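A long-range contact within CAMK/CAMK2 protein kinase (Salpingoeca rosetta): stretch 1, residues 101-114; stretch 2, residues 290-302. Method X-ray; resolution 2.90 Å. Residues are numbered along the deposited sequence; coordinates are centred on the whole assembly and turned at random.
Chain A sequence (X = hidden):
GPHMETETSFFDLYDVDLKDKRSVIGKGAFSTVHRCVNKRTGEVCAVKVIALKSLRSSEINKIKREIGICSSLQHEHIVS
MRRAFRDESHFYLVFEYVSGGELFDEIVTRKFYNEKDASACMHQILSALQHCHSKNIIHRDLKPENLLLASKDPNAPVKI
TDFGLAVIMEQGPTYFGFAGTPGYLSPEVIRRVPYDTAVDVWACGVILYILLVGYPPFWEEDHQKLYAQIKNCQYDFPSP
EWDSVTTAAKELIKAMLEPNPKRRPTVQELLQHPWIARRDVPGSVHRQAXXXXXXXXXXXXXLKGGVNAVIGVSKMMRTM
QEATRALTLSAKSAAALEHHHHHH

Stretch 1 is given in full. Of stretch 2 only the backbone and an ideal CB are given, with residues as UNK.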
# COMPACT_ATOMS: atom_id res chain seq x y z
N GLY A 101 -1.46 5.37 -11.66
CA GLY A 101 -1.62 6.20 -10.50
C GLY A 101 -2.16 5.44 -9.31
O GLY A 101 -2.21 4.20 -9.27
N GLU A 102 -2.55 6.21 -8.29
CA GLU A 102 -3.13 5.65 -7.08
C GLU A 102 -4.53 5.11 -7.36
O GLU A 102 -5.33 5.74 -8.05
CB GLU A 102 -3.18 6.70 -5.98
CG GLU A 102 -1.82 7.23 -5.55
CD GLU A 102 -1.92 8.17 -4.37
OE1 GLU A 102 -3.05 8.44 -3.90
OE2 GLU A 102 -0.86 8.64 -3.90
N LEU A 103 -4.82 3.94 -6.78
CA LEU A 103 -6.12 3.29 -6.96
C LEU A 103 -7.27 4.21 -6.55
O LEU A 103 -8.30 4.28 -7.24
CB LEU A 103 -6.16 2.00 -6.15
CG LEU A 103 -7.49 1.26 -6.03
CD1 LEU A 103 -7.92 0.78 -7.40
CD2 LEU A 103 -7.40 0.10 -5.03
N PHE A 104 -7.12 4.93 -5.44
CA PHE A 104 -8.22 5.75 -4.95
C PHE A 104 -8.43 6.97 -5.83
O PHE A 104 -9.56 7.46 -5.94
CB PHE A 104 -7.97 6.17 -3.50
CG PHE A 104 -8.19 5.07 -2.49
CD1 PHE A 104 -8.04 3.74 -2.84
CD2 PHE A 104 -8.57 5.37 -1.19
CE1 PHE A 104 -8.25 2.73 -1.91
CE2 PHE A 104 -8.78 4.36 -0.27
CZ PHE A 104 -8.62 3.05 -0.63
N ASP A 105 -7.37 7.46 -6.47
CA ASP A 105 -7.53 8.55 -7.42
C ASP A 105 -8.24 8.10 -8.69
O ASP A 105 -8.77 8.94 -9.43
CB ASP A 105 -6.17 9.16 -7.77
CG ASP A 105 -5.52 9.88 -6.60
OD1 ASP A 105 -6.25 10.31 -5.68
OD2 ASP A 105 -4.28 10.03 -6.61
N GLU A 106 -8.26 6.80 -8.98
CA GLU A 106 -8.89 6.30 -10.19
C GLU A 106 -10.32 5.85 -9.96
O GLU A 106 -11.17 6.02 -10.84
CB GLU A 106 -8.08 5.14 -10.77
CG GLU A 106 -8.54 4.67 -12.16
CD GLU A 106 -9.62 3.60 -12.11
OE1 GLU A 106 -9.88 3.07 -11.02
OE2 GLU A 106 -10.20 3.29 -13.17
N ILE A 107 -10.60 5.28 -8.79
CA ILE A 107 -11.96 4.87 -8.46
C ILE A 107 -12.91 6.06 -8.55
O ILE A 107 -14.03 5.94 -9.06
CB ILE A 107 -11.99 4.19 -7.08
CG1 ILE A 107 -11.24 2.86 -7.14
CG2 ILE A 107 -13.42 3.96 -6.62
CD1 ILE A 107 -11.16 2.16 -5.80
N VAL A 108 -12.47 7.23 -8.08
CA VAL A 108 -13.34 8.41 -8.11
C VAL A 108 -13.68 8.83 -9.53
O VAL A 108 -14.65 9.56 -9.74
CB VAL A 108 -12.73 9.60 -7.34
CG1 VAL A 108 -12.72 9.33 -5.85
CG2 VAL A 108 -11.33 9.89 -7.84
N THR A 109 -12.90 8.39 -10.52
CA THR A 109 -13.18 8.72 -11.91
C THR A 109 -14.03 7.67 -12.61
O THR A 109 -14.38 7.87 -13.78
CB THR A 109 -11.88 8.94 -12.69
OG1 THR A 109 -11.33 7.67 -13.07
CG2 THR A 109 -10.87 9.70 -11.85
N ARG A 110 -14.38 6.58 -11.95
CA ARG A 110 -15.16 5.52 -12.58
C ARG A 110 -16.62 5.92 -12.65
O ARG A 110 -17.15 6.55 -11.73
CB ARG A 110 -15.01 4.20 -11.82
CG ARG A 110 -13.59 3.65 -11.77
CD ARG A 110 -13.59 2.21 -11.31
NE ARG A 110 -12.24 1.72 -11.03
CZ ARG A 110 -11.96 0.49 -10.62
NH1 ARG A 110 -12.94 -0.39 -10.45
NH2 ARG A 110 -10.71 0.13 -10.38
N LYS A 111 -17.28 5.55 -13.75
CA LYS A 111 -18.72 5.73 -13.85
C LYS A 111 -19.48 4.63 -13.13
O LYS A 111 -20.67 4.78 -12.85
CB LYS A 111 -19.16 5.79 -15.31
CG LYS A 111 -19.15 4.43 -16.01
CD LYS A 111 -20.02 4.44 -17.27
CE LYS A 111 -21.50 4.64 -16.93
NZ LYS A 111 -22.05 3.53 -16.09
N PHE A 112 -18.81 3.51 -12.84
CA PHE A 112 -19.44 2.38 -12.19
C PHE A 112 -18.44 1.77 -11.22
O PHE A 112 -17.30 1.47 -11.59
CB PHE A 112 -19.90 1.33 -13.21
CG PHE A 112 -20.56 0.13 -12.59
CD1 PHE A 112 -21.89 0.17 -12.20
CD2 PHE A 112 -19.86 -1.05 -12.41
CE1 PHE A 112 -22.50 -0.93 -11.65
CE2 PHE A 112 -20.46 -2.16 -11.85
CZ PHE A 112 -21.79 -2.10 -11.46
N TYR A 113 -18.86 1.62 -9.97
CA TYR A 113 -18.00 1.08 -8.93
C TYR A 113 -18.90 0.41 -7.90
O TYR A 113 -19.83 1.05 -7.39
CB TYR A 113 -17.15 2.18 -8.28
CG TYR A 113 -16.32 1.72 -7.11
CD1 TYR A 113 -15.19 0.95 -7.30
CD2 TYR A 113 -16.67 2.06 -5.82
CE1 TYR A 113 -14.43 0.52 -6.23
CE2 TYR A 113 -15.92 1.65 -4.74
CZ TYR A 113 -14.80 0.87 -4.95
OH TYR A 113 -14.04 0.44 -3.88
N ASN A 114 -18.65 -0.86 -7.63
CA ASN A 114 -19.48 -1.63 -6.73
C ASN A 114 -18.58 -2.51 -5.86
O ASN A 114 -17.35 -2.50 -5.99
CB ASN A 114 -20.50 -2.47 -7.51
CG ASN A 114 -19.85 -3.43 -8.49
OD1 ASN A 114 -18.67 -3.30 -8.82
ND2 ASN A 114 -20.63 -4.40 -8.96
N UNK A 290 -20.19 6.42 -2.41
CA UNK A 290 -18.81 6.06 -2.10
C UNK A 290 -17.84 6.86 -2.95
O UNK A 290 -16.75 7.24 -2.49
CB UNK A 290 -18.58 4.56 -2.31
N UNK A 291 -18.22 7.13 -4.20
CA UNK A 291 -17.35 7.89 -5.10
C UNK A 291 -17.25 9.35 -4.67
O UNK A 291 -16.15 9.92 -4.67
CB UNK A 291 -17.87 7.80 -6.54
N UNK A 292 -18.37 9.97 -4.32
CA UNK A 292 -18.33 11.37 -3.90
C UNK A 292 -17.58 11.53 -2.59
O UNK A 292 -16.69 12.38 -2.45
CB UNK A 292 -19.75 11.93 -3.76
N UNK A 293 -17.95 10.72 -1.60
CA UNK A 293 -17.23 10.72 -0.33
C UNK A 293 -15.75 10.43 -0.54
O UNK A 293 -14.90 10.96 0.19
CB UNK A 293 -17.84 9.69 0.63
N UNK A 294 -15.43 9.61 -1.54
CA UNK A 294 -14.04 9.28 -1.81
C UNK A 294 -13.30 10.45 -2.44
O UNK A 294 -12.10 10.62 -2.19
CB UNK A 294 -13.95 8.05 -2.72
N UNK A 295 -13.98 11.26 -3.25
CA UNK A 295 -13.39 12.52 -3.71
C UNK A 295 -13.09 13.43 -2.53
O UNK A 295 -12.02 14.06 -2.48
CB UNK A 295 -14.32 13.23 -4.70
N UNK A 296 -14.02 13.52 -1.58
CA UNK A 296 -13.75 14.32 -0.39
C UNK A 296 -12.57 13.77 0.39
O UNK A 296 -11.75 14.53 0.92
CB UNK A 296 -14.99 14.38 0.51
N UNK A 297 -12.45 12.44 0.46
CA UNK A 297 -11.36 11.79 1.18
C UNK A 297 -10.02 12.06 0.52
O UNK A 297 -9.06 12.49 1.18
CB UNK A 297 -11.60 10.28 1.27
N UNK A 298 -9.92 11.78 -0.78
CA UNK A 298 -8.71 12.08 -1.53
C UNK A 298 -8.31 13.53 -1.37
O UNK A 298 -7.13 13.85 -1.22
CB UNK A 298 -8.90 11.75 -3.01
N UNK A 299 -9.29 14.44 -1.38
CA UNK A 299 -8.98 15.84 -1.15
C UNK A 299 -8.43 16.06 0.26
O UNK A 299 -7.47 16.81 0.44
CB UNK A 299 -10.23 16.70 -1.37
N UNK A 300 -9.01 15.38 1.25
CA UNK A 300 -8.63 15.64 2.63
C UNK A 300 -7.22 15.17 2.95
O UNK A 300 -6.50 15.84 3.69
CB UNK A 300 -9.62 14.96 3.58
N UNK A 301 -6.81 14.00 2.44
CA UNK A 301 -5.51 13.47 2.86
C UNK A 301 -4.35 14.29 2.29
O UNK A 301 -3.32 14.43 2.94
CB UNK A 301 -5.37 12.01 2.43
N UNK A 302 -4.50 14.83 1.08
CA UNK A 302 -3.41 15.63 0.52
C UNK A 302 -3.23 16.93 1.29
O UNK A 302 -2.11 17.42 1.45
CB UNK A 302 -3.67 15.93 -0.96

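Stretch 2 is helical throughout and runs at 139° to the short helix 103-107, so its residues meet stretch 1 in roughly reverse order.

At position 290, CA-to-CB points toward stretch 1, with the ideal CB 4.6 Å from Tyr113 CE2. A small or medium apolar group, or a methyl-bearing one, would suit. The residue is Thr290, whose CG2 lies 3.9 Å from Tyr113 CE2, at the ring edge.

At position 291, CB points sideways, but the backbone is close: its CA is 5.0 Å from the CA of Val108. Ile107, Val108, Arg110 and Tyr113 line the space, which favours an aliphatic chain that can turn inward. Leu291 does so with an off-rotamer chi1 of -95°; its CD1 reaches 3.5 Å from Tyr113 CD2, and its CD2 packs 3.3 Å from Arg110 O.

Positions 292 and 293 point away, and stretch 1 sets no demand; polar residues are natural there, and Glu292 and Glu293 occupy them.

At position 294, CB points toward stretch 1, 3.6 Å from Val108 CG1, with Ile107 and Phe104 beyond. Leucine, isoleucine or methionine are all plausible. Leu294 places CD2 3.7 Å from Ile107 CG2 and CD1 3.9 Å from Phe104 CD2.

Position 295 points sideways beside Val108, where a long chain could lay methylenes over the valine. Lys295 brings CG to 3.6 Å from Val108 CG1, while its NZ makes a weak, salt-bridged hydrogen bond to Glu292 OE1.

Position 296 points away, where polar chains suit; Lys296 pairs with Glu293.

Position 297 points toward stretch 1, but nothing lies within 5.5 Å of the ideal CB, so a large apolar side chain is needed to reach Phe104. Phe297 CE2 arrives 3.8 Å from Phe104 CD2, at the edge of the Phe104 ring.

At position 298, Phe104 O and Asp105 OD1 lie near CB, inviting a donor: serine could reach Asp105 OD1, but asparagine or glutamine is needed for Phe104 O. Asn298 ND2 donates to Phe104 O at 2.9 Å, leaving OD1 to position 301.

Positions 299, 300 and 302 are out of reach, leaving the choice open, polar chains included; they are Ala299 and the poorly ordered Arg300 and Lys302.

Position 301 points toward the carboxylates of Glu102 and Asp105, too far for a short chain, so arginine or lysine fits. Arg301 NH2 forms salt bridges with Glu102 OE1 at 2.7 Å and Asp105 OD1 at 3.6 Å, and donates to Asn298 OD1 at 3.3 Å. With 294, 297 and 298, it frames the hole that receives Phe104.

Stretch 2 (290-302) TLEELKKFNARRK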
# COMPACT_ATOMS: atom_id res chain seq x y z
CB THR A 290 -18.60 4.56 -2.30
OG1 THR A 290 -19.47 3.84 -1.43
CG2 THR A 290 -17.15 4.19 -1.98
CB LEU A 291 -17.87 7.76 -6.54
CG LEU A 291 -17.23 6.67 -7.41
CD1 LEU A 291 -16.92 5.43 -6.58
CD2 LEU A 291 -18.11 6.31 -8.60
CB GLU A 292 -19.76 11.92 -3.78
CG GLU A 292 -20.62 11.73 -5.01
CD GLU A 292 -20.35 12.77 -6.09
OE1 GLU A 292 -19.40 13.57 -5.93
OE2 GLU A 292 -21.11 12.80 -7.09
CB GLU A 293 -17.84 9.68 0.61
CG GLU A 293 -17.48 9.88 2.07
CD GLU A 293 -17.81 11.28 2.54
OE1 GLU A 293 -16.87 12.03 2.86
OE2 GLU A 293 -19.01 11.63 2.58
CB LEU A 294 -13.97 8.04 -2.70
CG LEU A 294 -12.64 7.28 -2.78
CD1 LEU A 294 -12.08 7.03 -1.41
CD2 LEU A 294 -12.84 5.96 -3.53
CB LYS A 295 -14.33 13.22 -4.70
CG LYS A 295 -14.62 12.41 -5.96
CD LYS A 295 -15.84 12.94 -6.72
CE LYS A 295 -16.18 12.03 -7.91
NZ LYS A 295 -17.51 12.29 -8.51
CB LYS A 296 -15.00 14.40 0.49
CG LYS A 296 -16.23 15.00 -0.20
CD LYS A 296 -17.06 15.85 0.76
CE LYS A 296 -17.81 15.01 1.78
NZ LYS A 296 -18.91 14.22 1.16
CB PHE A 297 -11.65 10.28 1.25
CG PHE A 297 -10.56 9.46 1.89
CD1 PHE A 297 -10.37 9.48 3.26
CD2 PHE A 297 -9.75 8.64 1.12
CE1 PHE A 297 -9.39 8.71 3.85
CE2 PHE A 297 -8.76 7.87 1.70
CZ PHE A 297 -8.58 7.90 3.07
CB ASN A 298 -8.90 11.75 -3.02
CG ASN A 298 -9.01 10.26 -3.29
OD1 ASN A 298 -8.53 9.42 -2.52
ND2 ASN A 298 -9.65 9.92 -4.42
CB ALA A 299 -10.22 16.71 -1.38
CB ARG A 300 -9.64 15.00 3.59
CG ARG A 300 -10.73 15.95 4.02
CD ARG A 300 -11.61 15.37 5.11
NE ARG A 300 -12.60 14.43 4.59
CZ ARG A 300 -12.53 13.11 4.72
NH1 ARG A 300 -11.51 12.56 5.38
NH2 ARG A 300 -13.46 12.33 4.20
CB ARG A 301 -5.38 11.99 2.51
CG ARG A 301 -5.76 11.61 1.10
CD ARG A 301 -5.83 10.09 0.99
NE ARG A 301 -6.03 9.63 -0.37
CZ ARG A 301 -5.03 9.44 -1.23
NH1 ARG A 301 -3.78 9.69 -0.87
NH2 ARG A 301 -5.29 9.02 -2.46
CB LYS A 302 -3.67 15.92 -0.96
CG LYS A 302 -3.19 14.84 -1.90
CD LYS A 302 -3.36 15.23 -3.36
CE LYS A 302 -2.34 16.28 -3.80
NZ LYS A 302 -2.54 16.70 -5.21
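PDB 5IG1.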